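Long-range contacts in dTDP-4-dehydrorhamnose 3,5-epimerase (Elizabethkingia anophelis NUHP1, PDB 6C46), which probably catalyses epimerization at the C3' and C5' positions of dTDP-4-dehydro-6-deoxyglucose, a step in dTDP-L-rhamnose biosynthesis: residues H70-G74 with K185-Y189; C84-W90 with V131-V137. All blocks are in the same frame, centred on the assembly; numbering follows the deposited sequence. Where two conformers were deposited one is given.

Contact 1 of 2, residues H70-G74 with K185-Y189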
loop_
_atom_site.group_PDB
_atom_site.type_symbol
_atom_site.label_atom_id
_atom_site.label_comp_id
_atom_site.label_asym_id
_atom_site.label_seq_id
_atom_site.Cartn_x
_atom_site.Cartn_y
_atom_site.Cartn_z
ATOM N N HIS A 70 10.738 9.245 15.367
ATOM C CA HIS A 70 11.838 8.651 14.608
ATOM C C HIS A 70 12.081 9.395 13.303
ATOM O O HIS A 70 11.156 9.962 12.710
ATOM C CB HIS A 70 11.541 7.178 14.247
ATOM C CG HIS A 70 11.348 6.292 15.438
ATOM N ND1 HIS A 70 10.534 5.180 15.412
ATOM C CD2 HIS A 70 11.881 6.340 16.682
ATOM C CE1 HIS A 70 10.567 4.581 16.593
ATOM N NE2 HIS A 70 11.377 5.263 17.384
ATOM N N LEU A 71 13.317 9.309 12.820
ATOM C CA LEU A 71 13.692 9.900 11.539
ATOM C C LEU A 71 15.013 9.277 11.113
ATOM O O LEU A 71 15.682 8.604 11.900
ATOM C CB LEU A 71 13.826 11.428 11.645
ATOM C CG LEU A 71 14.945 11.698 12.675
ATOM C CD1 LEU A 71 16.198 12.277 12.031
ATOM C CD2 LEU A 71 14.483 12.556 13.840
ATOM N N GLN A 72 15.384 9.503 9.854
ATOM C CA GLN A 72 16.727 9.202 9.374
ATOM C C GLN A 72 17.371 10.519 8.960
ATOM O O GLN A 72 16.694 11.400 8.415
ATOM C CB GLN A 72 16.703 8.189 8.194
ATOM C CG GLN A 72 16.348 6.780 8.672
ATOM C CD GLN A 72 16.485 5.682 7.629
ATOM O OE1 GLN A 72 16.419 4.503 7.971
ATOM N NE2 GLN A 72 16.714 6.050 6.373
ATOM N N LYS A 73 18.655 10.667 9.258
ATOM C CA LYS A 73 19.343 11.945 9.077
ATOM C C LYS A 73 19.891 12.127 7.666
ATOM O O LYS A 73 20.250 11.165 6.986
ATOM C CB LYS A 73 20.499 12.081 10.058
ATOM C CG LYS A 73 20.086 12.190 11.517
ATOM C CD LYS A 73 21.358 12.278 12.389
ATOM C CE LYS A 73 21.080 11.825 13.821
ATOM N NZ LYS A 73 22.306 11.812 14.687
ATOM N N GLY A 74 19.986 13.386 7.252
ATOM C CA GLY A 74 20.781 13.741 6.078
ATOM C C GLY A 74 20.244 13.138 4.792
ATOM O O GLY A 74 19.039 13.107 4.542
ATOM N N LYS A 185 15.869 19.442 22.327
ATOM C CA LYS A 185 16.929 20.445 22.329
ATOM C C LYS A 185 18.306 19.833 22.131
ATOM O O LYS A 185 19.250 20.561 21.816
ATOM C CB LYS A 185 16.918 21.250 23.632
ATOM C CG LYS A 185 16.148 22.537 23.565
ATOM C CD LYS A 185 16.275 23.303 24.874
ATOM C CE LYS A 185 15.850 22.451 26.070
ATOM N NZ LYS A 185 16.026 23.191 27.359
ATOM N N ASP A 186 18.446 18.517 22.308
ATOM C CA ASP A 186 19.734 17.864 22.098
ATOM C C ASP A 186 20.052 17.645 20.627
ATOM O O ASP A 186 21.192 17.296 20.299
ATOM C CB ASP A 186 19.780 16.494 22.776
ATOM C CG ASP A 186 19.886 16.574 24.284
ATOM O OD1 ASP A 186 20.059 17.679 24.842
ATOM O OD2 ASP A 186 19.821 15.495 24.907
ATOM N N LYS A 187 19.069 17.792 19.750
ATOM C CA LYS A 187 19.277 17.771 18.304
ATOM C C LYS A 187 19.893 16.457 17.819
ATOM O O LYS A 187 20.909 16.436 17.133
ATOM C CB LYS A 187 20.123 18.968 17.869
ATOM C CG LYS A 187 19.397 20.292 18.119
ATOM C CD LYS A 187 20.264 21.490 17.792
ATOM C CE LYS A 187 19.495 22.799 17.965
ATOM N NZ LYS A 187 20.319 23.975 17.552
ATOM N N ASN A 188 19.223 15.348 18.138
ATOM C CA ASN A 188 19.616 14.055 17.566
ATOM C C ASN A 188 18.942 13.867 16.205
ATOM O O ASN A 188 18.202 12.915 15.950
ATOM C CB ASN A 188 19.271 12.905 18.510
ATOM C CG ASN A 188 19.779 11.585 17.993
ATOM O OD1 ASN A 188 20.843 11.540 17.375
ATOM N ND2 ASN A 188 19.018 10.510 18.207
ATOM N N TYR A 189 19.177 14.832 15.331
ATOM C CA TYR A 189 18.522 14.824 14.029
ATOM C C TYR A 189 19.298 15.736 13.091
ATOM O O TYR A 189 20.309 16.309 13.508
ATOM C CB TYR A 189 17.055 15.263 14.145
ATOM C CG TYR A 189 16.856 16.616 14.773
ATOM C CD1 TYR A 189 17.082 17.768 14.037
ATOM C CD2 TYR A 189 16.434 16.754 16.096
ATOM C CE1 TYR A 189 16.908 19.017 14.582
ATOM C CE2 TYR A 189 16.245 18.030 16.653
ATOM C CZ TYR A 189 16.492 19.148 15.875
ATOM O OH TYR A 189 16.339 20.425 16.356
ATOM O OXT TYR A 189 18.935 15.911 11.926
HETATM O O HOH W 1 22.623 14.810 14.491
HETATM O O HOH W 2 19.815 15.513 9.116
#
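The end of strand 66-72 and the turn after it meet the last two residues of the chain. His-70, the predicted proton acceptor, does not touch the C-terminal segment; its NE2 is hydrogen-bonded to Asp-178 instead. Leu-71 points toward 185-189, and its CD2 lies 3.7 Å from CB of Tyr-189, the apolar part of the contact. Gln-72 does not reach 185-189; its side-chain amide is hydrogen-bonded to Asn-147, Phe-145 and His-76. Beyond the strand, Lys-73 runs out along the terminus: its CE passes 3.9 Å from N of Tyr-189, and its NZ donates a hydrogen bond to OD1 of Asn-188 at 3.1 Å. A water accepts from NZ of Lys-73 (3.0 Å) and donates to O of Tyr-189 (2.9 Å), so the ammonium reaches the terminal carboxylate through solvent. At Gly-74, a second water accepts from the backbone N (2.8 Å) and donates to OXT of Tyr-189 (3.0 Å), so each carboxylate oxygen has its own bridge. Asn-188, centre of an inverse gamma turn, is also bound to Ser-153 through its backbone and ND2. The tail thus lies beside strand 151-153, at the edge of the five-stranded sheet of a cupin (jelly-roll) barrel, whose strand 66-72 carries the predicted catalytic His-70.

Contact 2 of 2, residues C84-W90 with V131-V137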
loop_
_atom_site.group_PDB
_atom_site.type_symbol
_atom_site.label_atom_id
_atom_site.label_comp_id
_atom_site.label_asym_id
_atom_site.label_seq_id
_atom_site.Cartn_x
_atom_site.Cartn_y
_atom_site.Cartn_z
ATOM N N CYS A 84 -3.715 3.867 8.243
ATOM C CA CYS A 84 -4.082 2.793 9.149
ATOM C C CYS A 84 -5.019 1.857 8.401
ATOM O O CYS A 84 -6.068 2.292 7.919
ATOM C CB CYS A 84 -4.730 3.364 10.411
ATOM S SG CYS A 84 -5.313 2.119 11.518
ATOM N N LEU A 85 -4.603 0.599 8.238
ATOM C CA LEU A 85 -5.383 -0.384 7.498
ATOM C C LEU A 85 -6.395 -1.128 8.356
ATOM O O LEU A 85 -7.308 -1.759 7.808
ATOM C CB LEU A 85 -4.455 -1.425 6.853
ATOM C CG LEU A 85 -3.336 -0.820 6.000
ATOM C CD1 LEU A 85 -2.509 -1.937 5.339
ATOM C CD2 LEU A 85 -3.914 0.116 4.964
ATOM N N GLU A 86 -6.216 -1.152 9.670
ATOM C CA GLU A 86 -7.176 -1.792 10.568
ATOM C C GLU A 86 -7.087 -1.069 11.907
ATOM O O GLU A 86 -5.981 -0.782 12.364
ATOM C CB GLU A 86 -6.879 -3.295 10.738
ATOM C CG GLU A 86 -7.898 -4.052 11.599
ATOM C CD GLU A 86 -7.466 -5.479 11.959
ATOM O OE1 GLU A 86 -6.379 -5.928 11.517
ATOM O OE2 GLU A 86 -8.220 -6.152 12.699
ATOM N N GLY A 87 -8.224 -0.773 12.518
ATOM C CA GLY A 87 -8.204 -0.104 13.810
ATOM C C GLY A 87 -8.047 1.404 13.683
ATOM O O GLY A 87 -8.450 2.024 12.693
ATOM N N ARG A 88 -7.452 2.001 14.713
ATOM C CA ARG A 88 -7.315 3.449 14.800
ATOM C C ARG A 88 -5.984 3.784 15.449
ATOM O O ARG A 88 -5.619 3.176 16.464
ATOM C CB ARG A 88 -8.443 4.077 15.655
ATOM C CG ARG A 88 -9.873 3.793 15.230
ATOM C CD ARG A 88 -10.846 4.102 16.418
ATOM N NE ARG A 88 -10.665 5.469 16.907
ATOM C CZ ARG A 88 -10.638 5.840 18.185
ATOM N NH1 ARG A 88 -10.777 4.947 19.166
ATOM N NH2 ARG A 88 -10.483 7.127 18.475
ATOM N N VAL A 89 -5.277 4.776 14.901
ATOM C CA VAL A 89 -4.067 5.298 15.534
ATOM C C VAL A 89 -4.126 6.821 15.576
ATOM O O VAL A 89 -4.856 7.465 14.816
ATOM C CB VAL A 89 -2.766 4.868 14.830
ATOM C CG1 VAL A 89 -2.656 3.329 14.735
ATOM C CG2 VAL A 89 -2.655 5.550 13.437
ATOM N N TRP A 90 -3.357 7.385 16.502
ATOM C CA TRP A 90 -3.094 8.820 16.546
ATOM C C TRP A 90 -1.656 9.012 16.093
ATOM O O TRP A 90 -0.732 8.467 16.700
ATOM C CB TRP A 90 -3.312 9.396 17.947
ATOM C CG TRP A 90 -3.176 10.902 18.006
ATOM C CD1 TRP A 90 -2.085 11.622 18.408
ATOM C CD2 TRP A 90 -4.179 11.856 17.646
ATOM N NE1 TRP A 90 -2.350 12.970 18.315
ATOM C CE2 TRP A 90 -3.629 13.141 17.852
ATOM C CE3 TRP A 90 -5.490 11.747 17.166
ATOM C CZ2 TRP A 90 -4.347 14.313 17.600
ATOM C CZ3 TRP A 90 -6.206 12.916 16.920
ATOM C CH2 TRP A 90 -5.627 14.181 17.138
ATOM N N VAL A 131 -1.280 3.553 19.291
ATOM C CA VAL A 131 -2.429 2.738 18.908
ATOM C C VAL A 131 -3.589 3.095 19.821
ATOM O O VAL A 131 -3.473 3.001 21.045
ATOM C CB VAL A 131 -2.102 1.239 18.991
ATOM C CG1 VAL A 131 -3.357 0.429 18.754
ATOM C CG2 VAL A 131 -0.996 0.873 17.959
ATOM N N LEU A 132 -4.711 3.493 19.232
ATOM C CA LEU A 132 -5.890 3.865 20.013
ATOM C C LEU A 132 -6.871 2.723 20.201
ATOM O O LEU A 132 -7.644 2.730 21.170
ATOM C CB LEU A 132 -6.622 5.015 19.321
ATOM C CG LEU A 132 -5.776 6.246 19.044
ATOM C CD1 LEU A 132 -6.598 7.226 18.223
ATOM C CD2 LEU A 132 -5.339 6.864 20.371
ATOM N N SER A 133 -6.908 1.777 19.262
ATOM C CA SER A 133 -7.853 0.668 19.311
ATOM C C SER A 133 -7.232 -0.565 19.969
ATOM O O SER A 133 -6.067 -0.567 20.363
ATOM C CB SER A 133 -8.346 0.366 17.905
ATOM O OG SER A 133 -7.235 0.363 17.027
ATOM N N GLU A 134 -8.013 -1.643 20.078
ATOM C CA GLU A 134 -7.495 -2.850 20.718
ATOM C C GLU A 134 -6.211 -3.318 20.035
ATOM O O GLU A 134 -5.220 -3.638 20.699
ATOM C CB GLU A 134 -8.566 -3.947 20.699
ATOM C CG GLU A 134 -8.262 -5.141 21.576
ATOM C CD GLU A 134 -9.445 -6.122 21.683
ATOM O OE1 GLU A 134 -10.542 -5.806 21.165
ATOM O OE2 GLU A 134 -9.270 -7.205 22.293
ATOM N N THR A 135 -6.205 -3.338 18.704
ATOM C CA THR A 135 -5.003 -3.521 17.897
ATOM C C THR A 135 -5.164 -2.671 16.648
ATOM O O THR A 135 -6.273 -2.263 16.298
ATOM C CB THR A 135 -4.762 -4.982 17.462
ATOM O OG1 THR A 135 -5.791 -5.374 16.544
ATOM C CG2 THR A 135 -4.780 -5.937 18.642
ATOM N N ALA A 136 -4.048 -2.404 15.970
ATOM C CA ALA A 136 -4.111 -1.635 14.737
ATOM C C ALA A 136 -3.024 -2.102 13.785
ATOM O O ALA A 136 -1.924 -2.465 14.211
ATOM C CB ALA A 136 -3.947 -0.134 14.979
ATOM N N VAL A 137 -3.335 -2.074 12.489
ATOM C CA VAL A 137 -2.348 -2.331 11.446
ATOM C C VAL A 137 -2.005 -0.990 10.809
ATOM O O VAL A 137 -2.895 -0.227 10.398
ATOM C CB VAL A 137 -2.841 -3.367 10.415
ATOM C CG1 VAL A 137 -1.829 -3.533 9.282
ATOM C CG2 VAL A 137 -2.992 -4.728 11.093
HETATM O O HOH W 3 -8.668 -3.494 14.877
#
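Residues 84-90 round a corner between strands 80-86 and 88-95, facing the turn that joins strands 125-131 and 135-142. Leu-85 and Glu-86 both lie opposite Val-137 in a classic beta bulge: N of Leu-85 donates to O of Val-137 (2.9 Å), and N of Val-137 returns a bond to O of Glu-86 (2.9 Å). Ser-133 carries the next link. Its OG accepts from N of Arg-88 at 2.8 Å and donates to O of Thr-135 at 2.9 Å, so one hydroxyl ties both segments. Thr-135 O also accepts from a water at 3.0 Å. The carbonyl O of Arg-88 takes N of Leu-132 (2.9 Å) and, weakly, N of Ser-133 (3.4 Å). Gly-87 fits because a CB would clash with Thr-135 O and Ser-133 OG, while its backbone bonds to Ala-113. The Arg-88 guanidinium has its salt bridge with Glu-110, and Leu-132 CD1 lies over one of its faces, 3.9 Å from NH2. Beside these polar links, Val-89 CG1 packs 3.7 Å from Ala-136 CB. Val-137 also packs on Tyr-33 of the second subunit. The chemistry implies a corner held largely through main-chain polar groups, with a serine hydroxyl supplying the bond where regular strand pairing lapses between the two sheets.

In the fold
From the N terminus, the chain reaches strand 66-72 and the first half of contact 1, then runs through strand 80-86 into the corner at 84-90. Strands 106-112, 118-121 and 125-131 follow before 131-137 closes contact 2, a loop of 40 intervening residues. The chain continues through strands 135-142 and 151-153 and helix 176-179 until 185-189 completes contact 1, whose far longer loop encloses that of contact 2 without crossing it. The two contacts do not touch: their centres are 26 Å apart, on opposite sides of the chain's centre. Contact 2 joins the two larger sheets at their corners; contact 1 ties the C terminus to the five-stranded one.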